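Local coordinates for protein cytochrome P450 (Bacillus megaterium, PDB 5L92) that probably acts as a haem-dependent cytochrome P450 monooxygenase and binds the steroid corticosterone near its haem iron, at residues F50-V55 with P339-A344; I155-Q160 with E195-R200; E325-P330 with I335-N340. One frame throughout, in Å; residues are numbered along the deposited sequence.

Overall arrangement
All three contacts lie within one cytochrome P450 fold. From the N terminus, the chain passes through 50-55, at the start of helix 52-60, which meets 339-344 to close contact 1, a loop with 283 residues between its ends. Contact 2 is nested inside it: 155-160, where helix 158-169 begins, meets 195-200 on the long helix 177-207, on the other side of the chain's centre and about 36 Å from contact 1, centre to centre. Contact 1 joins helix 52-60 to the loop between helices 317-320 and 355-372; contact 3, 325-330 with 335-340, folds that loop on itself, sharing P339 and N340 with contact 1 and touching it through Y326 and F327 against Y52.

Contact 1. Residues F50-V55 with P339-A344; sequences FHYDGV and PNVHMA. With HEM (protoporphyrin IX containing Fe), chain C.
Y52, in the first turn of helix 52-60, reaches V341 and M343 in the segment that leads from the P450 meander into the haem-binding loop. The CB bond of Y52 does not aim at 339-344; with CG anti to the backbone N (chi1 -176°), the ring is nevertheless carried across to it. From CG onward, every ring carbon lies beneath the terminal methyl of M343, and CE2 is the nearest to it. M343 CE sits 3.7 Å from the centroid of the Y52 ring and only 8° off its normal, a CH-pi contact over the face. The sulfur stands farther out and obliquely, SD being 4.9 Å from the same centroid, which completes a Met-aromatic pair. A bend at the last torsion of M343 (chi3 -77°) folds the methyl back onto the ring.

At the tip, Y52 OH donates to V341 O at 2.7 Å, lying in the carbonyl plane, while V341 CG1 packs 3.6 Å from the same OH. This carbonyl belongs to the central residue of an inverse gamma turn, so the phenol grips the backbone at a tight bend. Y326 stacks on the ring face opposite the methyl, and the ring is thus sandwiched. One helical turn beyond Y52, V55 CG1 meets M343 CE at 3.7 Å, wedging the methyl between ring and valine; A320 of helix 317-320 touches the side chains of both V55 and M343.

Beyond the methionine the chain turns toward the haem. A344 N donates to H342 ND1 (3.1 Å) almost in the plane of the imidazole, whose NE2 is bonded to E280 of helix 275-285. A344 itself lines the haem pocket, its O atom 3.4 Å from methyl CMA of the porphyrin.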
loop_
_atom_site.group_PDB
_atom_site.type_symbol
_atom_site.label_atom_id
_atom_site.label_comp_id
_atom_site.label_asym_id
_atom_site.label_seq_id
_atom_site.Cartn_x
_atom_site.Cartn_y
_atom_site.Cartn_z
ATOM N N PHE A 50 5.353 16.545 8.900
ATOM C CA PHE A 50 4.697 16.907 7.651
ATOM C C PHE A 50 5.633 17.357 6.539
ATOM O O PHE A 50 5.207 17.393 5.385
ATOM C CB PHE A 50 3.683 18.032 7.891
ATOM C CG PHE A 50 2.502 17.636 8.744
ATOM C CD1 PHE A 50 1.433 16.949 8.207
ATOM C CD2 PHE A 50 2.440 17.995 10.078
ATOM C CE1 PHE A 50 0.327 16.584 9.006
ATOM C CE2 PHE A 50 1.343 17.652 10.862
ATOM C CZ PHE A 50 0.290 16.939 10.323
ATOM N N HIS A 51 6.845 17.762 6.844
ATOM C CA HIS A 51 7.721 18.268 5.807
ATOM C C HIS A 51 8.640 17.169 5.324
ATOM O O HIS A 51 8.929 16.202 6.037
ATOM C CB HIS A 51 8.520 19.486 6.283
ATOM C CG HIS A 51 9.522 19.199 7.359
ATOM N ND1 HIS A 51 9.202 18.547 8.537
ATOM C CD2 HIS A 51 10.836 19.515 7.448
ATOM C CE1 HIS A 51 10.282 18.471 9.295
ATOM N NE2 HIS A 51 11.287 19.044 8.653
ATOM N N TYR A 52 9.080 17.338 4.079
ATOM C CA TYR A 52 9.803 16.288 3.360
ATOM C C TYR A 52 11.047 15.865 4.110
ATOM O O TYR A 52 11.338 14.667 4.235
ATOM C CB TYR A 52 10.181 16.783 1.963
ATOM C CG TYR A 52 10.844 15.776 1.061
ATOM C CD1 TYR A 52 12.169 15.389 1.254
ATOM C CD2 TYR A 52 10.156 15.229 -0.004
ATOM C CE1 TYR A 52 12.763 14.471 0.404
ATOM C CE2 TYR A 52 10.734 14.327 -0.835
ATOM C CZ TYR A 52 12.037 13.956 -0.642
ATOM O OH TYR A 52 12.580 13.049 -1.512
ATOM N N ASP A 53 11.810 16.835 4.598
ATOM C CA ASP A 53 13.078 16.517 5.230
ATOM C C ASP A 53 12.839 15.762 6.521
ATOM O O ASP A 53 13.615 14.869 6.870
ATOM C CB ASP A 53 13.871 17.810 5.487
ATOM C CG ASP A 53 15.286 17.546 6.012
ATOM O OD1 ASP A 53 16.127 17.036 5.229
ATOM O OD2 ASP A 53 15.551 17.845 7.204
ATOM N N GLY A 54 11.754 16.103 7.218
ATOM C CA GLY A 54 11.388 15.380 8.427
ATOM C C GLY A 54 10.955 13.954 8.144
ATOM O O GLY A 54 11.383 13.012 8.826
ATOM N N VAL A 55 10.078 13.773 7.149
ATOM C CA VAL A 55 9.653 12.422 6.798
ATOM C C VAL A 55 10.864 11.587 6.400
ATOM O O VAL A 55 11.045 10.451 6.868
ATOM C CB VAL A 55 8.588 12.459 5.683
ATOM C CG1 VAL A 55 8.335 11.060 5.131
ATOM C CG2 VAL A 55 7.274 13.057 6.186
ATOM N N PRO A 339 11.921 16.539 -11.485
ATOM C CA PRO A 339 12.120 15.234 -10.851
ATOM C C PRO A 339 10.868 14.820 -10.055
ATOM O O PRO A 339 9.930 15.578 -9.957
ATOM C CB PRO A 339 13.323 15.482 -9.935
ATOM C CG PRO A 339 13.133 16.905 -9.507
ATOM C CD PRO A 339 12.558 17.624 -10.721
ATOM N N ASN A 340 10.860 13.609 -9.500
ATOM C CA ASN A 340 9.731 13.175 -8.685
ATOM C C ASN A 340 10.278 12.155 -7.680
ATOM O O ASN A 340 10.133 10.936 -7.821
ATOM C CB ASN A 340 8.614 12.599 -9.558
ATOM C CG ASN A 340 7.343 12.234 -8.753
ATOM O OD1 ASN A 340 7.289 12.364 -7.530
ATOM N ND2 ASN A 340 6.334 11.787 -9.454
ATOM N N VAL A 341 10.928 12.668 -6.650
ATOM C CA VAL A 341 11.617 11.801 -5.710
ATOM C C VAL A 341 10.671 11.569 -4.550
ATOM O O VAL A 341 10.915 12.003 -3.431
ATOM C CB VAL A 341 12.971 12.372 -5.261
ATOM C CG1 VAL A 341 13.703 11.307 -4.409
ATOM C CG2 VAL A 341 13.862 12.712 -6.515
ATOM N N HIS A 342 9.563 10.908 -4.832
ATOM C CA HIS A 342 8.581 10.707 -3.800
ATOM C C HIS A 342 8.992 9.520 -2.924
ATOM O O HIS A 342 9.927 8.778 -3.219
ATOM C CB HIS A 342 7.233 10.483 -4.431
ATOM C CG HIS A 342 7.210 9.249 -5.255
ATOM N ND1 HIS A 342 7.161 7.989 -4.695
ATOM C CD2 HIS A 342 7.353 9.071 -6.587
ATOM C CE1 HIS A 342 7.207 7.087 -5.657
ATOM N NE2 HIS A 342 7.320 7.717 -6.814
ATOM N N MET A 343 8.289 9.382 -1.811
ATOM C CA MET A 343 8.534 8.335 -0.832
ATOM C C MET A 343 7.300 7.455 -0.668
ATOM O O MET A 343 7.020 6.977 0.423
ATOM C CB MET A 343 8.946 8.970 0.509
ATOM C CG MET A 343 10.337 9.603 0.435
ATOM S SD MET A 343 11.021 10.324 1.943
ATOM C CE MET A 343 10.101 11.867 1.999
ATOM N N ALA A 344 6.541 7.252 -1.738
ATOM C CA ALA A 344 5.288 6.535 -1.606
ATOM C C ALA A 344 5.529 5.073 -1.247
ATOM O O ALA A 344 4.627 4.421 -0.731
ATOM C CB ALA A 344 4.467 6.674 -2.890
HETATM C CHA HEM C . 6.768 -1.988 2.756
HETATM C CHB HEM C . 3.844 0.943 0.153
HETATM C CHC HEM C . 2.707 -2.671 -2.805
HETATM C CHD HEM C . 5.210 -5.642 0.084
HETATM C C1A HEM C . 6.103 -0.873 2.262
HETATM C C2A HEM C . 6.259 0.477 2.755
HETATM C C3A HEM C . 5.445 1.276 2.049
HETATM C C4A HEM C . 4.764 0.470 1.062
HETATM C CMA HEM C . 5.281 2.798 2.230
HETATM C CAA HEM C . 7.188 0.921 3.919
HETATM C CBA HEM C . 6.719 0.392 5.275
HETATM C CGA HEM C . 7.406 1.083 6.423
HETATM O O1A HEM C . 8.447 1.725 6.234
HETATM O O2A HEM C . 6.910 1.024 7.561
HETATM C C1B HEM C . 3.302 0.261 -0.910
HETATM C C2B HEM C . 2.532 0.811 -2.018
HETATM C C3B HEM C . 2.213 -0.218 -2.820
HETATM C C4B HEM C . 2.762 -1.428 -2.239
HETATM C CMB HEM C . 2.208 2.305 -2.210
HETATM C CAB HEM C . 1.452 -0.240 -4.162
HETATM C CBB HEM C . 1.357 0.831 -4.966
HETATM C C1C HEM C . 3.294 -3.798 -2.279
HETATM C C2C HEM C . 3.136 -5.139 -2.775
HETATM C C3C HEM C . 3.835 -5.942 -1.994
HETATM C C4C HEM C . 4.428 -5.166 -0.940
HETATM C CMC HEM C . 2.348 -5.588 -4.032
HETATM C CAC HEM C . 3.877 -7.459 -2.214
HETATM C CBC HEM C . 5.040 -8.074 -2.405
HETATM C C1D HEM C . 5.847 -4.930 1.059
HETATM C C2D HEM C . 6.681 -5.506 2.094
HETATM C C3D HEM C . 7.135 -4.497 2.851
HETATM C C4D HEM C . 6.573 -3.265 2.306
HETATM C CMD HEM C . 6.931 -7.033 2.224
HETATM C CAD HEM C . 8.066 -4.558 4.088
HETATM C CBD HEM C . 9.539 -4.351 3.681
HETATM C CGD HEM C . 10.490 -4.249 4.857
HETATM O O1D HEM C . 11.710 -4.472 4.680
HETATM O O2D HEM C . 10.073 -3.917 5.996
HETATM N NA HEM C . 5.188 -0.867 1.218
HETATM N NB HEM C . 3.398 -1.103 -1.078
HETATM N NC HEM C . 4.085 -3.854 -1.145
HETATM N ND HEM C . 5.783 -3.575 1.247
HETATM FE FE HEM C . 4.677 -2.367 -0.015
#

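Contact 2. Residues I155-Q160 with E195-R200; sequences IEDQRQ and ETYFYR
D157 and Y197 meet with their flat groups almost perpendicular, carboxylate and ring planes 84° apart. The tyrosine presents the edge of its ring: D157 OD2 lies near the ring plane, 2.7 Å from Y197 OH and 3.4 Å from Y197 CE2. The phenol is the donor, and OD2 receives it through its anti lone pair, the one directed away from the other carboxylate oxygen. A chi1 of -177°, which sets CG opposite the backbone N, sends the Y197 ring out from helix 177-207 toward the start of helix 158-169, where D157 occupies the N-cap position without making a capping bond. These are the helices conventionally called G and F in P450s. F161 meets the Y197 ring edge-to-face, and V153 and P154 also pack on this side chain.

OD2 has a second donor, a water at 2.9 Å, which in turn accepts a weak bond from R200 NH1. R200 also forms a salt bridge with E204, so its charge is shared. The two donors on OD2, the nearby arginine and the adjacent helix start would all tend to favour an ionised D157, with the mostly buried phenol probably remaining neutral as its donor.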
loop_
_atom_site.group_PDB
_atom_site.type_symbol
_atom_site.label_atom_id
_atom_site.label_comp_id
_atom_site.label_asym_id
_atom_site.label_seq_id
_atom_site.Cartn_x
_atom_site.Cartn_y
_atom_site.Cartn_z
ATOM N N ILE A 155 -6.917 -19.244 -5.237
ATOM C CA ILE A 155 -7.689 -18.043 -5.479
ATOM C C ILE A 155 -9.153 -18.237 -5.154
ATOM O O ILE A 155 -9.866 -17.254 -4.967
ATOM C CB ILE A 155 -7.493 -17.586 -6.941
ATOM C CG1 ILE A 155 -8.013 -16.171 -7.108
ATOM C CG2 ILE A 155 -8.197 -18.545 -7.924
ATOM C CD1 ILE A 155 -7.285 -15.145 -6.275
ATOM N N GLU A 156 -9.608 -19.492 -5.003
ATOM C CA GLU A 156 -10.971 -19.748 -4.530
ATOM C C GLU A 156 -11.211 -19.186 -3.128
ATOM O O GLU A 156 -12.364 -18.978 -2.727
ATOM C CB GLU A 156 -11.265 -21.259 -4.547
ATOM C CG GLU A 156 -11.238 -21.923 -5.962
ATOM C CD GLU A 156 -9.828 -22.089 -6.586
ATOM O OE1 GLU A 156 -8.802 -22.076 -5.867
ATOM O OE2 GLU A 156 -9.751 -22.242 -7.827
ATOM N N ASP A 157 -10.156 -18.919 -2.374
ATOM C CA ASP A 157 -10.309 -18.289 -1.075
ATOM C C ASP A 157 -10.261 -16.761 -1.130
ATOM O O ASP A 157 -10.190 -16.136 -0.075
ATOM C CB ASP A 157 -9.226 -18.810 -0.132
ATOM C CG ASP A 157 -9.388 -20.286 0.163
ATOM O OD1 ASP A 157 -10.535 -20.773 0.045
ATOM O OD2 ASP A 157 -8.385 -20.945 0.508
ATOM N N GLN A 158 -10.314 -16.158 -2.328
ATOM C CA GLN A 158 -10.184 -14.703 -2.469
ATOM C C GLN A 158 -11.101 -13.934 -1.525
ATOM O O GLN A 158 -10.715 -12.891 -0.997
ATOM C CB GLN A 158 -10.465 -14.290 -3.920
ATOM C CG GLN A 158 -10.641 -12.746 -4.174
ATOM C CD GLN A 158 -12.106 -12.290 -4.076
ATOM O OE1 GLN A 158 -12.973 -12.850 -4.741
ATOM N NE2 GLN A 158 -12.383 -11.279 -3.241
ATOM N N ARG A 159 -12.320 -14.417 -1.302
ATOM C CA ARG A 159 -13.273 -13.633 -0.535
ATOM C C ARG A 159 -12.912 -13.606 0.948
ATOM O O ARG A 159 -13.082 -12.577 1.610
ATOM C CB ARG A 159 -14.679 -14.178 -0.754
ATOM C CG ARG A 159 -15.743 -13.541 0.158
ATOM C CD ARG A 159 -17.126 -14.148 -0.080
ATOM N NE ARG A 159 -17.259 -14.598 -1.468
ATOM C CZ ARG A 159 -17.183 -15.864 -1.866
ATOM N NH1 ARG A 159 -17.011 -16.845 -0.993
ATOM N NH2 ARG A 159 -17.292 -16.146 -3.153
ATOM N N GLN A 160 -12.390 -14.712 1.488
ATOM C CA GLN A 160 -11.858 -14.664 2.853
ATOM C C GLN A 160 -10.684 -13.701 2.939
ATOM O O GLN A 160 -10.603 -12.889 3.871
ATOM C CB GLN A 160 -11.395 -16.044 3.316
ATOM C CG GLN A 160 -12.463 -17.103 3.385
ATOM C CD GLN A 160 -12.010 -18.310 4.222
ATOM O OE1 GLN A 160 -11.948 -18.230 5.440
ATOM N NE2 GLN A 160 -11.678 -19.415 3.557
ATOM N N GLU A 195 -3.479 -16.407 10.626
ATOM C CA GLU A 195 -2.414 -17.301 11.075
ATOM C C GLU A 195 -2.799 -18.762 10.913
ATOM O O GLU A 195 -2.050 -19.545 10.322
ATOM C CB GLU A 195 -2.055 -16.994 12.526
ATOM C CG GLU A 195 -1.304 -15.694 12.622
ATOM C CD GLU A 195 -1.073 -15.289 14.028
ATOM O OE1 GLU A 195 -1.047 -16.210 14.863
ATOM O OE2 GLU A 195 -0.927 -14.068 14.301
ATOM N N THR A 196 -3.978 -19.153 11.400
ATOM C CA THR A 196 -4.289 -20.579 11.359
ATOM C C THR A 196 -4.476 -21.036 9.929
ATOM O O THR A 196 -4.077 -22.152 9.586
ATOM C CB THR A 196 -5.524 -20.931 12.227
ATOM O OG1 THR A 196 -6.646 -20.152 11.843
ATOM C CG2 THR A 196 -5.253 -20.668 13.671
ATOM N N TYR A 197 -5.028 -20.171 9.069
ATOM C CA TYR A 197 -5.034 -20.444 7.636
ATOM C C TYR A 197 -3.638 -20.797 7.155
ATOM O O TYR A 197 -3.429 -21.841 6.525
ATOM C CB TYR A 197 -5.562 -19.227 6.849
ATOM C CG TYR A 197 -5.649 -19.482 5.368
ATOM C CD1 TYR A 197 -4.560 -19.255 4.532
ATOM C CD2 TYR A 197 -6.809 -19.993 4.814
ATOM C CE1 TYR A 197 -4.637 -19.521 3.199
ATOM C CE2 TYR A 197 -6.905 -20.249 3.479
ATOM C CZ TYR A 197 -5.809 -20.026 2.667
ATOM O OH TYR A 197 -5.876 -20.287 1.314
ATOM N N PHE A 198 -2.652 -19.944 7.446
ATOM C CA PHE A 198 -1.341 -20.179 6.860
ATOM C C PHE A 198 -0.557 -21.297 7.550
ATOM O O PHE A 198 0.339 -21.873 6.933
ATOM C CB PHE A 198 -0.534 -18.875 6.837
ATOM C CG PHE A 198 -0.807 -18.041 5.605
ATOM C CD1 PHE A 198 -0.296 -18.424 4.377
ATOM C CD2 PHE A 198 -1.614 -16.923 5.676
ATOM C CE1 PHE A 198 -0.562 -17.700 3.224
ATOM C CE2 PHE A 198 -1.883 -16.168 4.550
ATOM C CZ PHE A 198 -1.370 -16.550 3.312
ATOM N N TYR A 199 -0.846 -21.621 8.806
ATOM C CA TYR A 199 -0.214 -22.812 9.367
ATOM C C TYR A 199 -0.655 -24.060 8.628
ATOM O O TYR A 199 0.156 -24.957 8.384
ATOM C CB TYR A 199 -0.515 -22.937 10.855
ATOM C CG TYR A 199 0.426 -22.092 11.678
ATOM C CD1 TYR A 199 1.779 -22.380 11.695
ATOM C CD2 TYR A 199 -0.022 -21.010 12.415
ATOM C CE1 TYR A 199 2.650 -21.646 12.425
ATOM C CE2 TYR A 199 0.859 -20.262 13.173
ATOM C CZ TYR A 199 2.199 -20.592 13.170
ATOM O OH TYR A 199 3.133 -19.872 13.877
ATOM N N ARG A 200 -1.928 -24.125 8.235
ATOM C CA ARG A 200 -2.380 -25.240 7.406
ATOM C C ARG A 200 -1.659 -25.248 6.060
ATOM O O ARG A 200 -1.076 -26.260 5.666
ATOM C CB ARG A 200 -3.894 -25.182 7.230
ATOM C CG ARG A 200 -4.483 -26.359 6.464
ATOM C CD ARG A 200 -5.992 -26.331 6.464
ATOM N NE ARG A 200 -6.556 -25.052 6.066
ATOM C CZ ARG A 200 -6.629 -24.610 4.814
ATOM N NH1 ARG A 200 -6.152 -25.330 3.792
ATOM N NH2 ARG A 200 -7.180 -23.427 4.585
HETATM O O HOH W 1 -7.062 -23.442 1.110
#

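Contact 3. Residues E325-P330 with I335-N340; sequences EYFEDP and IDRKPN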
loop_
_atom_site.group_PDB
_atom_site.type_symbol
_atom_site.label_atom_id
_atom_site.label_comp_id
_atom_site.label_asym_id
_atom_site.label_seq_id
_atom_site.Cartn_x
_atom_site.Cartn_y
_atom_site.Cartn_z
ATOM N N GLU A 325 9.493 22.917 -1.380
ATOM C CA GLU A 325 10.946 22.858 -1.458
ATOM C C GLU A 325 11.432 21.697 -2.318
ATOM O O GLU A 325 12.555 21.728 -2.810
ATOM C CB GLU A 325 11.551 22.767 -0.047
ATOM C CG GLU A 325 11.274 23.994 0.877
ATOM C CD GLU A 325 12.191 25.197 0.644
ATOM O OE1 GLU A 325 13.431 25.034 0.516
ATOM O OE2 GLU A 325 11.671 26.337 0.615
ATOM N N TYR A 326 10.629 20.663 -2.523
ATOM C CA TYR A 326 11.105 19.523 -3.305
ATOM C C TYR A 326 10.254 19.273 -4.528
ATOM O O TYR A 326 10.613 18.425 -5.344
ATOM C CB TYR A 326 11.171 18.227 -2.455
ATOM C CG TYR A 326 12.215 18.245 -1.359
ATOM C CD1 TYR A 326 12.023 19.019 -0.226
ATOM C CD2 TYR A 326 13.401 17.488 -1.452
ATOM C CE1 TYR A 326 12.980 19.057 0.795
ATOM C CE2 TYR A 326 14.353 17.517 -0.416
ATOM C CZ TYR A 326 14.133 18.318 0.683
ATOM O OH TYR A 326 15.049 18.384 1.712
ATOM N N PHE A 327 9.122 19.950 -4.670
ATOM C CA PHE A 327 8.230 19.647 -5.782
ATOM C C PHE A 327 7.668 20.984 -6.257
ATOM O O PHE A 327 6.781 21.541 -5.611
ATOM C CB PHE A 327 7.118 18.694 -5.376
ATOM C CG PHE A 327 7.597 17.334 -4.893
ATOM C CD1 PHE A 327 7.833 16.297 -5.793
ATOM C CD2 PHE A 327 7.777 17.091 -3.553
ATOM C CE1 PHE A 327 8.253 15.051 -5.343
ATOM C CE2 PHE A 327 8.204 15.827 -3.105
ATOM C CZ PHE A 327 8.439 14.831 -3.991
ATOM N N GLU A 328 8.209 21.507 -7.346
ATOM C CA GLU A 328 7.690 22.764 -7.890
ATOM C C GLU A 328 6.216 22.633 -8.291
ATOM O O GLU A 328 5.800 21.633 -8.870
ATOM C CB GLU A 328 8.540 23.210 -9.080
ATOM C CG GLU A 328 8.078 24.529 -9.676
ATOM C CD GLU A 328 9.171 25.247 -10.451
ATOM O OE1 GLU A 328 9.959 24.564 -11.149
ATOM O OE2 GLU A 328 9.239 26.496 -10.351
ATOM N N ASP A 329 5.411 23.623 -7.906
ATOM C CA ASP A 329 3.961 23.649 -8.145
ATOM C C ASP A 329 3.321 22.390 -7.582
ATOM O O ASP A 329 2.643 21.631 -8.294
ATOM C CB ASP A 329 3.639 23.781 -9.623
ATOM C CG ASP A 329 4.217 25.033 -10.214
ATOM O OD1 ASP A 329 3.839 26.123 -9.738
ATOM O OD2 ASP A 329 5.054 24.923 -11.133
ATOM N N PRO A 330 3.607 22.113 -6.338
ATOM C CA PRO A 330 3.218 20.888 -5.672
ATOM C C PRO A 330 1.795 20.456 -5.733
ATOM O O PRO A 330 1.555 19.293 -5.751
ATOM C CB PRO A 330 3.632 21.150 -4.238
ATOM C CG PRO A 330 3.731 22.582 -4.114
ATOM C CD PRO A 330 4.135 23.096 -5.410
ATOM N N ILE A 335 1.541 14.890 -15.418
ATOM C CA ILE A 335 1.891 13.512 -15.772
ATOM C C ILE A 335 3.350 13.377 -16.163
ATOM O O ILE A 335 3.852 12.256 -16.227
ATOM C CB ILE A 335 1.063 12.901 -16.923
ATOM C CG1 ILE A 335 1.189 13.716 -18.228
ATOM C CG2 ILE A 335 -0.384 12.616 -16.525
ATOM C CD1 ILE A 335 0.547 12.965 -19.444
ATOM N N ASP A 336 4.034 14.476 -16.498
ATOM C CA ASP A 336 5.424 14.416 -16.937
ATOM C C ASP A 336 6.381 14.887 -15.859
ATOM O O ASP A 336 7.553 15.131 -16.159
ATOM C CB ASP A 336 5.627 15.233 -18.232
ATOM C CG ASP A 336 5.234 16.719 -18.091
ATOM O OD1 ASP A 336 4.422 17.093 -17.219
ATOM O OD2 ASP A 336 5.735 17.525 -18.897
ATOM N N ARG A 337 5.914 14.977 -14.601
ATOM C CA ARG A 337 6.677 15.612 -13.532
ATOM C C ARG A 337 8.084 15.054 -13.405
ATOM O O ARG A 337 8.286 13.838 -13.279
ATOM C CB ARG A 337 5.952 15.476 -12.186
ATOM C CG ARG A 337 6.724 16.146 -11.070
ATOM C CD ARG A 337 5.969 16.236 -9.763
ATOM N NE ARG A 337 4.798 17.101 -9.831
ATOM C CZ ARG A 337 4.810 18.391 -9.534
ATOM N NH1 ARG A 337 5.945 18.988 -9.155
ATOM N NH2 ARG A 337 3.684 19.081 -9.612
ATOM N N LYS A 338 9.055 15.970 -13.389
ATOM C CA LYS A 338 10.490 15.666 -13.260
ATOM C C LYS A 338 11.156 16.828 -12.543
ATOM O O LYS A 338 10.951 17.990 -12.907
ATOM C CB LYS A 338 11.191 15.453 -14.605
ATOM C CG LYS A 338 10.962 14.105 -15.236
ATOM C CD LYS A 338 11.789 13.909 -16.537
ATOM C CE LYS A 338 13.311 13.878 -16.263
ATOM N NZ LYS A 338 14.115 13.266 -17.378
ATOM N N PRO A 339 11.921 16.539 -11.485
ATOM C CA PRO A 339 12.120 15.234 -10.851
ATOM C C PRO A 339 10.868 14.820 -10.055
ATOM O O PRO A 339 9.930 15.578 -9.957
ATOM C CB PRO A 339 13.323 15.482 -9.935
ATOM C CG PRO A 339 13.133 16.905 -9.507
ATOM C CD PRO A 339 12.558 17.624 -10.721
ATOM N N ASN A 340 10.860 13.609 -9.500
ATOM C CA ASN A 340 9.731 13.175 -8.685
ATOM C C ASN A 340 10.278 12.155 -7.680
ATOM O O ASN A 340 10.133 10.936 -7.821
ATOM C CB ASN A 340 8.614 12.599 -9.558
ATOM C CG ASN A 340 7.343 12.234 -8.753
ATOM O OD1 ASN A 340 7.289 12.364 -7.530
ATOM N ND2 ASN A 340 6.334 11.787 -9.454
#
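R337 reaches across to the backbone of E328 and D329 and grips two successive carbonyls with one guanidinium. NH1 donates to E328 O at 2.7 Å, nearly straight at 168°, with the acceptor close to the guanidinium plane. NH2 bonds D329 O at 3.1 Å, a less regular bond in which the donor stands above that carbonyl's plane. A weak, bent bond from NH2 to E328 O makes this oxygen a shared acceptor. The side chain is extended as far as CG and CD, and the bend at chi3 (-66°) then turns the guanidinium into the curve of 327-330. Alongside, F327 CB lies 4.0 Å from R337 NH1.

The F327 ring also touches N340. Its CE1 comes 3.6 Å from N340 OD1, the ring and amide planes being 88° apart. That amide oxygen is buried here without a polar partner, and CE1 of F327 is its nearest atom across the contact.

Farther out, R337 is fixed by other parts of the chain: NE forms a salt bridge with E281 of helix 275-285, and NH2 also donates to V332 O. D329, whose backbone adopts a left-handed conformation, has its carboxylate paired with K334, while P330 O accepts a bond from R284 NH1. The arginine thus has backbone acceptors on its terminal nitrogens and a carboxylate on NE.

E281 and R284 fit the ExxR motif of the K helix in P450s, and R337 matches the arginine of the following meander that completes the Glu-Arg-Arg triad. The arrangement is characteristic of the P450 fold, tying the meander to the K helix just ahead of the haem-binding loop.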